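Local coordinates for putative vitamin-B12 independent methionine synthase family protein (Listeria monocytogenes, PDB 1YPX) that probably binds zinc and may transfer a methyl group from a methylated folate to homocysteine, as cobalamin-independent methionine synthases do, at residues Arg39-Val50 against Ser60-Arg68; Trp71-Leu79 against Gln135-Leu143. All coordinates share one frame; numbering follows the deposited sequence.

Interaction 1: Arg39-Val50 against Ser60-Arg68; sequences RKIENTEIKYIV and SITDGEFRR
The guanidinium of R67 lies between two layers supplied by helix 35-56. On one face the guanidinium of R39 is stacked nearly parallel, centres 3.7 Å apart and planes 14° off; on the opposite face sits the CD1 methyl of I46, 3.3 Å from R67 NH1. E42 and N43 meet its edge. R67 NH2 donates to E42 OE1 at 3.0 Å in a bent salt bridge (136° at the hydrogen): OE1 lies close to the guanidinium plane, but the carboxylate itself is turned steeply against it, and the nitrogen comes in from above the carboxylate plane. The R67 chain, extended from CG to NE, reaches across the helix, past E42, and puts its guanidinium against that of R39.

The F66 ring is met differently. I49 CD1 stands over the centre of one face, 3.8 Å from the centroid, a CH-pi contact; E45 CB touches the edge, 4.0 Å from F66 CD2. The same I49 CD1 also lies against D63 O in the turn D63-F66, and I49 CG2 sits beside F66 CZ. Nearer the strand, I46 CG2 packs on D63 CB, and V50 CG1 crosses I61 CG2 at 3.8 Å. An Asx turn, E65 N to D63 OD1, and an ST turn, G64 N to T62 OG1, brace the loop from within.

The stacking of two like charges is probably made tolerable by nearby carboxylates: E42 bridges to R67, and D119 forms a salt bridge with R39. The contact thus joins a charged end to an apolar one, fastening the loop after strand 60-61 of the TIM-barrel-like domain to the preceding helix.

Interaction 2: Trp71-Leu79 against Gln135-Leu143; sequences WHFDFLENL and QTIPSPAML
P138 packs into a corner made by W71, H72, F75 and L76. Its CD lies 3.5 Å from W71 O. P138 CB lies near the imidazole plane of H72, at its edge, 3.5 Å from H72 ND1. H72 is the N-cap of the short helix 73-76; with CG anti to the backbone N (chi1 166°), its ring is laid beside P138 with the ND1 edge at CB.

F75 turns its ring to I137. I137 CB stands over the ring centre, 4.1 Å from the centroid and 11° off the normal, a CH-pi contact. With I137 CG1 placed between backbone N and carbonyl carbon (chi1 65°), both branches follow the ring: CG2 touches F75 CD2 at 3.8 Å, and CD1 reaches F75 CZ. F75 CB meanwhile rests on P138 CD.

The next residue, L76, slides past P138 and L143 in the opposite sense to each, its CD2 3.8 Å from L143 CB. At the other end the W71 indole crosses the side chains of Q135 and T136 at about a right angle; the model is too tight here, and the details around the indole are doubtful.

Strand 132-138 lies in the parallel sheet between strands 60-61 and 183-188, and helix 73-76 packs against its C-terminal end and the start of helix 141-146. F116 stacks on W71 and meets F75 edge-to-face, while Y169 and L165 of helix 158-178 touch I137 and L143.

How the interactions relate
Both contacts are largely buried, but interaction 2 lies nearer the middle of the chain, its centre about 10 Å from that of the chain against about 16 Å for interaction 1. They follow one another in sequence and reach the same parallel sheet through neighbouring strands, 60-61 and 132-138. Interaction 1 ties a strand-to-loop segment to an outer helix and combines stacked guanidiniums and a salt bridge with aliphatic packing; interaction 2 sets a short helix against a strand end with apolar and aromatic contacts and no hydrogen bond across. They meet directly: E65 OE2 probably hydrogen-bonds T136 OG1, and R68 forms a long, weak ion pair with D74.

Interaction 1: Arg39-Val50 against Ser60-Arg68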
loop_
_atom_site.group_PDB
_atom_site.type_symbol
_atom_site.label_atom_id
_atom_site.label_comp_id
_atom_site.label_asym_id
_atom_site.label_seq_id
_atom_site.Cartn_x
_atom_site.Cartn_y
_atom_site.Cartn_z
ATOM N N ARG A 39 -5.331 12.570 19.238
ATOM C CA ARG A 39 -4.652 12.977 18.023
ATOM C C ARG A 39 -3.285 13.594 18.269
ATOM O O ARG A 39 -2.340 13.356 17.510
ATOM C CB ARG A 39 -5.514 13.947 17.229
ATOM C CG ARG A 39 -4.901 14.250 15.889
ATOM C CD ARG A 39 -5.876 14.876 14.923
ATOM N NE ARG A 39 -5.233 15.063 13.632
ATOM C CZ ARG A 39 -5.278 14.186 12.635
ATOM N NH1 ARG A 39 -4.651 14.454 11.498
ATOM N NH2 ARG A 39 -5.971 13.065 12.762
ATOM N N LYS A 40 -3.187 14.388 19.329
ATOM C CA LYS A 40 -1.931 15.036 19.676
ATOM C C LYS A 40 -0.828 14.004 19.847
ATOM O O LYS A 40 0.198 14.071 19.177
ATOM C CB LYS A 40 -2.089 15.859 20.962
ATOM C CG LYS A 40 -2.598 17.295 20.748
ATOM C CD LYS A 40 -1.558 18.141 20.011
ATOM C CE LYS A 40 -2.014 19.575 19.799
ATOM N NZ LYS A 40 -1.104 20.349 18.896
ATOM N N ILE A 41 -1.034 13.046 20.739
ATOM C CA ILE A 41 -0.023 12.027 20.953
ATOM C C ILE A 41 0.357 11.385 19.614
ATOM O O ILE A 41 1.541 11.266 19.285
ATOM C CB ILE A 41 -0.520 10.942 21.923
ATOM C CG1 ILE A 41 -0.944 11.576 23.245
ATOM C CG2 ILE A 41 0.600 9.937 22.190
ATOM C CD1 ILE A 41 -1.957 10.757 24.025
ATOM N N GLU A 42 -0.657 10.976 18.847
ATOM C CA GLU A 42 -0.424 10.375 17.542
ATOM C C GLU A 42 0.522 11.285 16.766
ATOM O O GLU A 42 1.460 10.823 16.127
ATOM C CB GLU A 42 -1.727 10.239 16.749
ATOM C CG GLU A 42 -2.781 9.332 17.342
ATOM C CD GLU A 42 -3.899 9.043 16.347
ATOM O OE1 GLU A 42 -4.333 9.989 15.649
ATOM O OE2 GLU A 42 -4.344 7.870 16.261
ATOM N N ASN A 43 0.260 12.585 16.839
ATOM C CA ASN A 43 1.067 13.573 16.153
ATOM C C ASN A 43 2.524 13.542 16.587
ATOM O O ASN A 43 3.432 13.693 15.767
ATOM C CB ASN A 43 0.487 14.969 16.377
ATOM C CG ASN A 43 -0.610 15.297 15.393
ATOM O OD1 ASN A 43 -1.009 16.452 15.246
ATOM N ND2 ASN A 43 -1.101 14.278 14.703
ATOM N N THR A 44 2.730 13.346 17.885
ATOM C CA THR A 44 4.057 13.271 18.488
ATOM C C THR A 44 4.706 11.966 18.047
ATOM O O THR A 44 5.850 11.938 17.587
ATOM C CB THR A 44 3.944 13.280 20.033
ATOM O OG1 THR A 44 3.179 14.420 20.442
ATOM C CG2 THR A 44 5.322 13.327 20.689
ATOM N N GLU A 45 3.958 10.880 18.184
ATOM C CA GLU A 45 4.462 9.570 17.805
ATOM C C GLU A 45 4.835 9.503 16.338
ATOM O O GLU A 45 5.937 9.075 16.008
ATOM C CB GLU A 45 3.429 8.498 18.140
ATOM C CG GLU A 45 3.228 8.346 19.634
ATOM C CD GLU A 45 4.544 8.303 20.395
ATOM O OE1 GLU A 45 5.264 7.281 20.282
ATOM O OE2 GLU A 45 4.869 9.300 21.091
ATOM N N ILE A 46 3.918 9.921 15.466
ATOM C CA ILE A 46 4.168 9.912 14.031
ATOM C C ILE A 46 5.460 10.678 13.772
ATOM O O ILE A 46 6.367 10.173 13.109
ATOM C CB ILE A 46 2.983 10.553 13.237
ATOM C CG1 ILE A 46 1.750 9.664 13.350
ATOM C CG2 ILE A 46 3.333 10.713 11.764
ATOM C CD1 ILE A 46 0.576 10.122 12.525
ATOM N N LYS A 47 5.552 11.887 14.322
ATOM C CA LYS A 47 6.755 12.702 14.149
ATOM C C LYS A 47 8.013 11.907 14.508
ATOM O O LYS A 47 9.033 11.967 13.811
ATOM C CB LYS A 47 6.688 13.975 15.006
ATOM C CG LYS A 47 5.911 15.117 14.368
ATOM C CD LYS A 47 6.326 16.462 14.944
ATOM C CE LYS A 47 5.541 17.620 14.326
ATOM N NZ LYS A 47 4.113 17.646 14.754
ATOM N N TYR A 48 7.935 11.153 15.597
ATOM C CA TYR A 48 9.063 10.347 16.022
ATOM C C TYR A 48 9.449 9.294 14.971
ATOM O O TYR A 48 10.636 9.103 14.694
ATOM C CB TYR A 48 8.752 9.694 17.374
ATOM C CG TYR A 48 9.755 8.648 17.763
ATOM C CD1 TYR A 48 9.429 7.291 17.684
ATOM C CD2 TYR A 48 11.056 8.998 18.133
ATOM C CE1 TYR A 48 10.365 6.308 17.951
ATOM C CE2 TYR A 48 12.005 8.017 18.407
ATOM C CZ TYR A 48 11.647 6.671 18.308
ATOM O OH TYR A 48 12.574 5.684 18.544
ATOM N N ILE A 49 8.461 8.621 14.381
ATOM C CA ILE A 49 8.751 7.605 13.355
ATOM C C ILE A 49 9.170 8.238 12.018
ATOM O O ILE A 49 9.849 7.603 11.207
ATOM C CB ILE A 49 7.534 6.624 13.098
ATOM C CG1 ILE A 49 6.356 7.366 12.454
ATOM C CG2 ILE A 49 7.104 5.963 14.412
ATOM C CD1 ILE A 49 5.206 6.454 12.043
ATOM N N VAL A 50 8.752 9.484 11.788
ATOM C CA VAL A 50 9.113 10.192 10.564
ATOM C C VAL A 50 10.628 10.368 10.532
ATOM O O VAL A 50 11.274 10.051 9.534
ATOM C CB VAL A 50 8.458 11.593 10.483
ATOM C CG1 VAL A 50 9.052 12.382 9.318
ATOM C CG2 VAL A 50 6.963 11.454 10.303
ATOM N N SER A 60 11.318 7.383 1.069
ATOM C CA SER A 60 9.875 7.484 1.186
ATOM C C SER A 60 9.555 7.346 2.672
ATOM O O SER A 60 10.090 6.461 3.346
ATOM C CB SER A 60 9.179 6.377 0.386
ATOM O OG SER A 60 9.277 5.135 1.056
ATOM N N ILE A 61 8.698 8.236 3.175
ATOM C CA ILE A 61 8.309 8.248 4.584
ATOM C C ILE A 61 6.778 8.167 4.747
ATOM O O ILE A 61 6.028 8.815 4.009
ATOM C CB ILE A 61 8.878 9.545 5.309
ATOM C CG1 ILE A 61 10.388 9.414 5.593
ATOM C CG2 ILE A 61 8.221 9.737 6.651
ATOM C CD1 ILE A 61 11.327 9.448 4.372
ATOM N N THR A 62 6.324 7.358 5.704
ATOM C CA THR A 62 4.887 7.184 5.970
ATOM C C THR A 62 4.531 7.608 7.390
ATOM O O THR A 62 5.370 8.120 8.121
ATOM C CB THR A 62 4.442 5.699 5.813
ATOM O OG1 THR A 62 5.098 4.891 6.800
ATOM C CG2 THR A 62 4.780 5.172 4.420
ATOM N N ASP A 63 3.285 7.402 7.783
ATOM C CA ASP A 63 2.918 7.752 9.134
ATOM C C ASP A 63 2.725 6.443 9.903
ATOM O O ASP A 63 2.117 6.405 10.972
ATOM C CB ASP A 63 1.668 8.665 9.159
ATOM C CG ASP A 63 0.367 7.932 8.862
ATOM O OD1 ASP A 63 0.382 6.707 8.589
ATOM O OD2 ASP A 63 -0.688 8.605 8.906
ATOM N N GLY A 64 3.277 5.377 9.326
ATOM C CA GLY A 64 3.218 4.048 9.913
ATOM C C GLY A 64 1.822 3.531 10.167
ATOM O O GLY A 64 1.639 2.549 10.890
ATOM N N GLU A 65 0.841 4.193 9.559
ATOM C CA GLU A 65 -0.571 3.844 9.708
ATOM C C GLU A 65 -0.982 3.844 11.159
ATOM O O GLU A 65 -1.930 3.169 11.553
ATOM C CB GLU A 65 -0.861 2.495 9.049
ATOM C CG GLU A 65 -0.823 2.592 7.527
ATOM C CD GLU A 65 -0.958 1.262 6.822
ATOM O OE1 GLU A 65 -1.887 0.481 7.159
ATOM O OE2 GLU A 65 -0.139 1.008 5.906
ATOM N N PHE A 66 -0.264 4.658 11.930
ATOM C CA PHE A 66 -0.469 4.826 13.369
ATOM C C PHE A 66 -1.874 5.252 13.784
ATOM O O PHE A 66 -2.328 4.895 14.869
ATOM C CB PHE A 66 0.547 5.838 13.902
ATOM C CG PHE A 66 1.873 5.232 14.249
ATOM C CD1 PHE A 66 2.361 4.143 13.535
ATOM C CD2 PHE A 66 2.626 5.728 15.308
ATOM C CE1 PHE A 66 3.572 3.556 13.873
ATOM C CE2 PHE A 66 3.839 5.150 15.654
ATOM C CZ PHE A 66 4.315 4.058 14.937
ATOM N N ARG A 67 -2.555 6.021 12.941
ATOM C CA ARG A 67 -3.896 6.471 13.276
ATOM C C ARG A 67 -4.889 5.386 12.908
ATOM O O ARG A 67 -6.089 5.527 13.136
ATOM C CB ARG A 67 -4.251 7.744 12.515
ATOM C CG ARG A 67 -3.310 8.911 12.707
ATOM C CD ARG A 67 -3.725 10.037 11.764
ATOM N NE ARG A 67 -2.707 11.071 11.631
ATOM C CZ ARG A 67 -2.346 11.899 12.606
ATOM N NH1 ARG A 67 -1.404 12.810 12.382
ATOM N NH2 ARG A 67 -2.925 11.821 13.798
ATOM N N ARG A 68 -4.372 4.302 12.331
ATOM C CA ARG A 68 -5.192 3.172 11.908
ATOM C C ARG A 68 -6.203 3.602 10.871
ATOM O O ARG A 68 -7.234 4.178 11.217
ATOM C CB ARG A 68 -5.931 2.558 13.093
ATOM C CG ARG A 68 -5.032 1.951 14.135
ATOM C CD ARG A 68 -5.806 0.954 14.971
ATOM N NE ARG A 68 -6.241 -0.175 14.143
ATOM C CZ ARG A 68 -7.389 -0.234 13.474
ATOM N NH1 ARG A 68 -7.661 -1.307 12.742
ATOM N NH2 ARG A 68 -8.268 0.762 13.563
#

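Interaction 2: Trp71-Leu79 against Gln135-Leu143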
loop_
_atom_site.group_PDB
_atom_site.type_symbol
_atom_site.label_atom_id
_atom_site.label_comp_id
_atom_site.label_asym_id
_atom_site.label_seq_id
_atom_site.Cartn_x
_atom_site.Cartn_y
_atom_site.Cartn_z
ATOM N N TRP A 71 -5.519 2.537 8.316
ATOM C CA TRP A 71 -5.568 2.866 6.890
ATOM C C TRP A 71 -6.273 1.807 6.040
ATOM O O TRP A 71 -5.669 1.241 5.131
ATOM C CB TRP A 71 -4.148 3.081 6.344
ATOM C CG TRP A 71 -3.604 4.470 6.523
ATOM C CD1 TRP A 71 -2.624 5.064 5.772
ATOM C CD2 TRP A 71 -4.071 5.477 7.436
ATOM N NE1 TRP A 71 -2.461 6.377 6.147
ATOM C CE2 TRP A 71 -3.336 6.661 7.163
ATOM C CE3 TRP A 71 -5.039 5.498 8.454
ATOM C CZ2 TRP A 71 -3.547 7.854 7.867
ATOM C CZ3 TRP A 71 -5.247 6.692 9.156
ATOM C CH2 TRP A 71 -4.502 7.851 8.854
ATOM N N HIS A 72 -7.541 1.538 6.316
ATOM C CA HIS A 72 -8.258 0.538 5.533
ATOM C C HIS A 72 -9.747 0.717 5.662
ATOM O O HIS A 72 -10.373 1.394 4.858
ATOM C CB HIS A 72 -7.880 -0.885 5.978
ATOM C CG HIS A 72 -8.802 -1.951 5.455
ATOM N ND1 HIS A 72 -9.155 -2.045 4.125
ATOM C CD2 HIS A 72 -9.435 -2.973 6.083
ATOM C CE1 HIS A 72 -9.961 -3.077 3.956
ATOM N NE2 HIS A 72 -10.148 -3.656 5.128
ATOM N N PHE A 73 -10.312 0.088 6.680
ATOM C CA PHE A 73 -11.731 0.185 6.918
ATOM C C PHE A 73 -12.054 1.597 7.385
ATOM O O PHE A 73 -13.192 2.034 7.264
ATOM C CB PHE A 73 -12.151 -0.852 7.957
ATOM C CG PHE A 73 -11.529 -0.646 9.307
ATOM C CD1 PHE A 73 -12.050 0.302 10.194
ATOM C CD2 PHE A 73 -10.432 -1.410 9.702
ATOM C CE1 PHE A 73 -11.494 0.484 11.451
ATOM C CE2 PHE A 73 -9.871 -1.237 10.955
ATOM C CZ PHE A 73 -10.404 -0.287 11.834
ATOM N N ASP A 74 -11.054 2.299 7.928
ATOM C CA ASP A 74 -11.227 3.687 8.376
ATOM C C ASP A 74 -11.350 4.561 7.131
ATOM O O ASP A 74 -12.082 5.553 7.115
ATOM C CB ASP A 74 -10.021 4.183 9.190
ATOM C CG ASP A 74 -10.127 3.848 10.666
ATOM O OD1 ASP A 74 -11.015 4.403 11.367
ATOM O OD2 ASP A 74 -9.315 3.020 11.133
ATOM N N PHE A 75 -10.614 4.193 6.090
ATOM C CA PHE A 75 -10.666 4.939 4.862
ATOM C C PHE A 75 -11.994 4.688 4.179
ATOM O O PHE A 75 -12.631 5.614 3.672
ATOM C CB PHE A 75 -9.530 4.537 3.924
ATOM C CG PHE A 75 -9.615 5.193 2.575
ATOM C CD1 PHE A 75 -10.332 4.606 1.542
ATOM C CD2 PHE A 75 -9.033 6.437 2.360
ATOM C CE1 PHE A 75 -10.474 5.247 0.311
ATOM C CE2 PHE A 75 -9.165 7.092 1.135
ATOM C CZ PHE A 75 -9.888 6.494 0.112
ATOM N N LEU A 76 -12.411 3.428 4.166
ATOM C CA LEU A 76 -13.664 3.057 3.513
ATOM C C LEU A 76 -14.921 3.560 4.230
ATOM O O LEU A 76 -15.804 4.169 3.605
ATOM C CB LEU A 76 -13.732 1.539 3.346
ATOM C CG LEU A 76 -12.693 0.955 2.385
ATOM C CD1 LEU A 76 -12.626 -0.552 2.570
ATOM C CD2 LEU A 76 -13.053 1.324 0.940
ATOM N N GLU A 77 -15.001 3.306 5.534
ATOM C CA GLU A 77 -16.153 3.741 6.313
ATOM C C GLU A 77 -16.312 5.261 6.259
ATOM O O GLU A 77 -17.325 5.798 6.704
ATOM C CB GLU A 77 -16.028 3.298 7.772
ATOM C CG GLU A 77 -15.029 4.107 8.579
ATOM C CD GLU A 77 -15.214 3.933 10.077
ATOM O OE1 GLU A 77 -16.339 4.199 10.569
ATOM O OE2 GLU A 77 -14.238 3.542 10.763
ATOM N N ASN A 78 -15.309 5.952 5.723
ATOM C CA ASN A 78 -15.365 7.401 5.607
ATOM C C ASN A 78 -15.736 7.826 4.201
ATOM O O ASN A 78 -15.509 8.956 3.801
ATOM C CB ASN A 78 -14.035 8.037 6.000
ATOM C CG ASN A 78 -13.929 8.276 7.480
ATOM O OD1 ASN A 78 -13.154 7.623 8.162
ATOM N ND2 ASN A 78 -14.720 9.212 7.989
ATOM N N LEU A 79 -16.289 6.901 3.444
ATOM C CA LEU A 79 -16.734 7.201 2.103
ATOM C C LEU A 79 -18.258 7.253 2.226
ATOM O O LEU A 79 -18.857 6.427 2.921
ATOM C CB LEU A 79 -16.313 6.088 1.142
ATOM C CG LEU A 79 -14.825 5.980 0.807
ATOM C CD1 LEU A 79 -14.565 4.680 0.047
ATOM C CD2 LEU A 79 -14.381 7.198 -0.042
ATOM N N GLN A 135 1.591 7.761 0.969
ATOM C CA GLN A 135 0.281 7.552 1.578
ATOM C C GLN A 135 -0.279 6.207 1.100
ATOM O O GLN A 135 -0.205 5.896 -0.085
ATOM C CB GLN A 135 -0.669 8.705 1.189
ATOM C CG GLN A 135 -2.151 8.514 1.556
ATOM C CD GLN A 135 -2.390 8.443 3.050
ATOM O OE1 GLN A 135 -2.296 9.438 3.760
ATOM N NE2 GLN A 135 -2.711 7.259 3.530
ATOM N N THR A 136 -0.817 5.408 2.015
ATOM C CA THR A 136 -1.376 4.108 1.655
ATOM C C THR A 136 -2.872 4.058 1.967
ATOM O O THR A 136 -3.306 4.492 3.033
ATOM C CB THR A 136 -0.701 2.934 2.467
ATOM O OG1 THR A 136 -1.094 3.008 3.850
ATOM C CG2 THR A 136 0.821 3.018 2.396
ATOM N N ILE A 137 -3.657 3.540 1.034
ATOM C CA ILE A 137 -5.084 3.385 1.257
ATOM C C ILE A 137 -5.406 2.032 0.659
ATOM O O ILE A 137 -4.614 1.496 -0.117
ATOM C CB ILE A 137 -5.953 4.476 0.536
ATOM C CG1 ILE A 137 -5.829 4.331 -0.983
ATOM C CG2 ILE A 137 -5.505 5.878 0.956
ATOM C CD1 ILE A 137 -6.639 5.355 -1.745
ATOM N N PRO A 138 -6.540 1.433 1.050
ATOM C CA PRO A 138 -6.871 0.131 0.467
ATOM C C PRO A 138 -7.264 0.323 -0.975
ATOM O O PRO A 138 -7.659 1.417 -1.392
ATOM C CB PRO A 138 -8.052 -0.351 1.309
ATOM C CG PRO A 138 -8.653 0.921 1.831
ATOM C CD PRO A 138 -7.425 1.727 2.187
ATOM N N SER A 139 -7.143 -0.758 -1.725
ATOM C CA SER A 139 -7.492 -0.799 -3.128
ATOM C C SER A 139 -9.008 -0.711 -3.265
ATOM O O SER A 139 -9.742 -1.215 -2.427
ATOM C CB SER A 139 -6.997 -2.120 -3.714
ATOM O OG SER A 139 -7.375 -2.263 -5.067
ATOM N N PRO A 140 -9.503 -0.068 -4.324
ATOM C CA PRO A 140 -10.963 -0.007 -4.424
ATOM C C PRO A 140 -11.615 -1.399 -4.457
ATOM O O PRO A 140 -12.735 -1.569 -3.992
ATOM C CB PRO A 140 -11.186 0.795 -5.711
ATOM C CG PRO A 140 -10.005 0.450 -6.536
ATOM C CD PRO A 140 -8.865 0.478 -5.532
ATOM N N ALA A 141 -10.898 -2.389 -4.982
ATOM C CA ALA A 141 -11.418 -3.747 -5.067
ATOM C C ALA A 141 -11.541 -4.366 -3.684
ATOM O O ALA A 141 -12.109 -5.447 -3.526
ATOM C CB ALA A 141 -10.510 -4.609 -5.943
HETATM N N MSE A 142 -10.994 -3.686 -2.687
HETATM C CA MSE A 142 -11.057 -4.174 -1.316
HETATM C C MSE A 142 -12.453 -3.953 -0.732
HETATM O O MSE A 142 -12.877 -4.674 0.175
HETATM C CB MSE A 142 -9.993 -3.477 -0.461
HETATM C CG MSE A 142 -8.602 -4.072 -0.621
HETATM SE SE MSE A 142 -8.294 -5.640 0.516
HETATM C CE MSE A 142 -9.334 -6.974 -0.415
ATOM N N LEU A 143 -13.167 -2.964 -1.269
ATOM C CA LEU A 143 -14.522 -2.650 -0.816
ATOM C C LEU A 143 -15.501 -3.625 -1.436
ATOM O O LEU A 143 -16.445 -4.077 -0.787
ATOM C CB LEU A 143 -14.922 -1.227 -1.223
ATOM C CG LEU A 143 -16.329 -0.783 -0.814
ATOM C CD1 LEU A 143 -16.517 -0.993 0.667
ATOM C CD2 LEU A 143 -16.538 0.668 -1.161
#